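PDB 4IV6: acyl-CoA dehydrogenase FadE3 from Mycobacterium smegmatis, which belongs to the flavin-dependent acyl-CoA dehydrogenase family and binds dihydroflavine-adenine dinucleotide in a tetrameric assembly. Local coordinates for residues B[126-131]-B[153-158]. Residues are numbered along the deposited sequence; the frame is centred on the assembly and turned at random.
With FDA (dihydroflavine-adenine dinucleotide), chain D.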
loop_
_atom_site.group_PDB
_atom_site.type_symbol
_atom_site.label_atom_id
_atom_site.label_comp_id
_atom_site.label_asym_id
_atom_site.label_seq_id
_atom_site.Cartn_x
_atom_site.Cartn_y
_atom_site.Cartn_z
ATOM N N LEU B 126 14.230 19.777 22.726
ATOM C CA LEU B 126 14.937 20.044 21.473
ATOM C C LEU B 126 14.107 20.930 20.550
ATOM O O LEU B 126 14.599 21.921 20.058
ATOM C CB LEU B 126 15.241 18.759 20.710
ATOM C CG LEU B 126 15.975 17.589 21.355
ATOM C CD1 LEU B 126 16.500 16.611 20.321
ATOM C CD2 LEU B 126 17.106 18.051 22.203
ATOM N N THR B 127 12.849 20.539 20.324
ATOM C CA THR B 127 11.996 21.143 19.319
ATOM C C THR B 127 11.729 22.614 19.577
ATOM O O THR B 127 11.419 23.017 20.692
ATOM C CB THR B 127 10.692 20.340 19.197
ATOM O OG1 THR B 127 11.017 18.994 18.797
ATOM C CG2 THR B 127 9.737 20.957 18.188
ATOM N N GLU B 128 11.872 23.409 18.519
ATOM C CA GLU B 128 11.572 24.822 18.556
ATOM C C GLU B 128 10.319 25.113 17.737
ATOM O O GLU B 128 10.023 24.374 16.809
ATOM C CB GLU B 128 12.750 25.623 17.978
ATOM C CG GLU B 128 14.062 25.406 18.720
ATOM C CD GLU B 128 14.733 26.665 19.256
ATOM O OE1 GLU B 128 14.507 27.771 18.714
ATOM O OE2 GLU B 128 15.543 26.504 20.192
ATOM N N PRO B 129 9.608 26.214 18.027
ATOM C CA PRO B 129 8.442 26.557 17.192
ATOM C C PRO B 129 8.791 26.648 15.704
ATOM O O PRO B 129 7.986 26.244 14.862
ATOM C CB PRO B 129 7.990 27.932 17.731
ATOM C CG PRO B 129 8.631 28.075 19.044
ATOM C CD PRO B 129 9.799 27.158 19.137
ATOM N N GLY B 130 9.984 27.154 15.399
ATOM C CA GLY B 130 10.459 27.296 14.011
ATOM C C GLY B 130 10.911 26.006 13.331
ATOM O O GLY B 130 11.132 25.992 12.114
ATOM N N GLY B 131 11.026 24.931 14.099
ATOM C CA GLY B 131 11.377 23.595 13.555
ATOM C C GLY B 131 11.832 22.570 14.594
ATOM O O GLY B 131 12.692 22.833 15.475
ATOM N N GLY B 153 15.191 32.219 24.576
ATOM C CA GLY B 153 14.625 31.560 23.440
ATOM C C GLY B 153 13.324 30.848 23.747
ATOM O O GLY B 153 12.612 31.199 24.704
ATOM N N SER B 154 12.988 29.866 22.922
ATOM C CA SER B 154 11.748 29.104 23.133
ATOM C C SER B 154 11.848 27.694 22.566
ATOM O O SER B 154 12.586 27.457 21.610
ATOM C CB SER B 154 10.533 29.804 22.543
ATOM O OG SER B 154 10.661 29.872 21.129
ATOM N N LYS B 155 11.094 26.790 23.182
ATOM C CA LYS B 155 10.914 25.406 22.713
ATOM C C LYS B 155 9.416 25.143 22.681
ATOM O O LYS B 155 8.645 25.843 23.320
ATOM C CB LYS B 155 11.585 24.417 23.657
ATOM C CG LYS B 155 13.100 24.548 23.811
ATOM C CD LYS B 155 13.849 24.332 22.508
ATOM C CE LYS B 155 15.343 24.197 22.725
ATOM N NZ LYS B 155 16.058 24.133 21.431
ATOM N N THR B 156 8.987 24.146 21.929
ATOM C CA THR B 156 7.600 23.758 21.988
ATOM C C THR B 156 7.431 22.266 21.775
ATOM O O THR B 156 8.383 21.567 21.402
ATOM C CB THR B 156 6.748 24.550 21.011
ATOM O OG1 THR B 156 5.371 24.440 21.388
ATOM C CG2 THR B 156 6.944 24.064 19.567
ATOM N N TRP B 157 6.216 21.801 22.050
ATOM C CA TRP B 157 5.866 20.380 22.091
ATOM C C TRP B 157 6.691 19.606 23.098
ATOM O O TRP B 157 6.977 18.426 22.888
ATOM C CB TRP B 157 6.007 19.715 20.693
ATOM C CG TRP B 157 4.984 20.113 19.721
ATOM C CD1 TRP B 157 5.191 20.729 18.507
ATOM C CD2 TRP B 157 3.570 19.905 19.827
ATOM N NE1 TRP B 157 3.993 20.936 17.873
ATOM C CE2 TRP B 157 2.983 20.428 18.657
ATOM C CE3 TRP B 157 2.742 19.340 20.801
ATOM C CZ2 TRP B 157 1.603 20.421 18.455
ATOM C CZ3 TRP B 157 1.369 19.315 20.596
ATOM C CH2 TRP B 157 0.815 19.847 19.431
ATOM N N ILE B 158 7.050 20.223 24.216
ATOM C CA ILE B 158 7.895 19.527 25.171
ATOM C C ILE B 158 7.038 18.715 26.135
ATOM O O ILE B 158 6.309 19.266 26.959
ATOM C CB ILE B 158 8.851 20.487 25.906
ATOM C CG1 ILE B 158 9.703 21.280 24.888
ATOM C CG2 ILE B 158 9.729 19.709 26.900
ATOM C CD1 ILE B 158 10.320 20.422 23.778
HETATM P PA FDA D . 8.910 20.101 10.457
HETATM O O1A FDA D . 10.384 19.883 10.687
HETATM O O2A FDA D . 8.358 21.492 10.309
HETATM O O5B FDA D . 8.484 19.229 9.183
HETATM C C5B FDA D . 7.192 19.346 8.544
HETATM C C4B FDA D . 7.096 18.302 7.418
HETATM O O4B FDA D . 8.206 18.412 6.506
HETATM C C3B FDA D . 7.168 16.884 7.943
HETATM O O3B FDA D . 6.449 16.011 7.044
HETATM C C2B FDA D . 8.656 16.610 7.914
HETATM O O2B FDA D . 9.005 15.229 7.882
HETATM C C1B FDA D . 9.018 17.253 6.597
HETATM N N9A FDA D . 10.458 17.614 6.489
HETATM C C8A FDA D . 11.071 18.614 7.160
HETATM N N7A FDA D . 12.365 18.698 6.792
HETATM C C5A FDA D . 12.576 17.723 5.877
HETATM C C6A FDA D . 13.701 17.245 5.089
HETATM N N6A FDA D . 14.887 17.843 5.214
HETATM N N1A FDA D . 13.545 16.201 4.245
HETATM C C2A FDA D . 12.343 15.620 4.094
HETATM N N3A FDA D . 11.249 15.999 4.793
HETATM C C4A FDA D . 11.313 17.030 5.659
HETATM N N1 FDA D . 10.030 17.440 20.888
HETATM C C2 FDA D . 10.855 17.551 21.925
HETATM O O2 FDA D . 11.931 18.162 21.777
HETATM N N3 FDA D . 10.565 17.026 23.129
HETATM C C4 FDA D . 9.437 16.370 23.404
HETATM O O4 FDA D . 9.203 15.924 24.560
HETATM C C4X FDA D . 8.479 16.178 22.297
HETATM N N5 FDA D . 7.290 15.558 22.449
HETATM C C5X FDA D . 6.298 15.787 21.552
HETATM C C6 FDA D . 4.959 15.529 21.866
HETATM C C7 FDA D . 3.939 15.727 20.934
HETATM C C7M FDA D . 2.498 15.477 21.299
HETATM C C8 FDA D . 4.261 16.178 19.638
HETATM C C8M FDA D . 3.232 16.416 18.557
HETATM C C9 FDA D . 5.586 16.442 19.330
HETATM C C9A FDA D . 6.608 16.270 20.277
HETATM N N10 FDA D . 7.939 16.586 19.931
HETATM C C10 FDA D . 8.839 16.791 21.000
HETATM C "C1'" FDA D . 8.136 17.425 18.743
HETATM C "C2'" FDA D . 8.462 16.503 17.588
HETATM O "O2'" FDA D . 9.733 15.877 17.769
HETATM C "C3'" FDA D . 8.427 17.320 16.297
HETATM O "O3'" FDA D . 7.062 17.544 15.960
HETATM C "C4'" FDA D . 9.111 16.640 15.135
HETATM O "O4'" FDA D . 10.517 16.871 15.326
HETATM C "C5'" FDA D . 8.718 17.269 13.786
HETATM O "O5'" FDA D . 8.882 18.666 13.881
HETATM P P FDA D . 8.010 19.752 13.125
HETATM O O1P FDA D . 8.752 21.043 13.406
HETATM O O2P FDA D . 6.587 19.627 13.549
HETATM O O3P FDA D . 8.131 19.279 11.588
HETATM O O HOH W 1 12.726 29.635 19.376
#
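K155 and E128 form a buried salt bridge, NZ of K155 lying 2.7 Å from OE2 of E128 on the anti lone pair of that oxygen. The lysine bends at chi2 (-61°) and then runs extended past T127 O, which brings NZ to L126, where it donates to the carbonyl O at 3.0 Å from above the carbonyl plane. M170 O takes a further bond from this amine, while T140 OG1 bonds OE2 of E128 and R139 N bonds OE1, so both members of the ion pair have further partners.

A single backbone bond crosses between the segments, from T156 N to T127 O (3.0 Å). Water 1 donates to E128 OE1 and is hydrogen-bonded to S154 OG.

In van der Waals contact, the P129 ring carbons lie against S154 OG (CG to OG 3.4 Å), and T156 CG2 packs against P129 N and CA. P129 O reaches R271 and Y344 of the second subunit.

At the other end both segments meet the flavin. FDA O2 is gripped by the backbone N atoms of L126 and T127, FDA N1 donates to T127 OG1 at 2.8 Å, I158 CD1 touches O2, and FDA C8M sits 3.7 Å above one face of the W157 ring. W157 and I158, both facing C212 in a G1 beta bulge, line the flavin pocket of the acyl-CoA dehydrogenase middle, beta-sheet domain with L126, T127 and G131, the last closing a type I turn from E128.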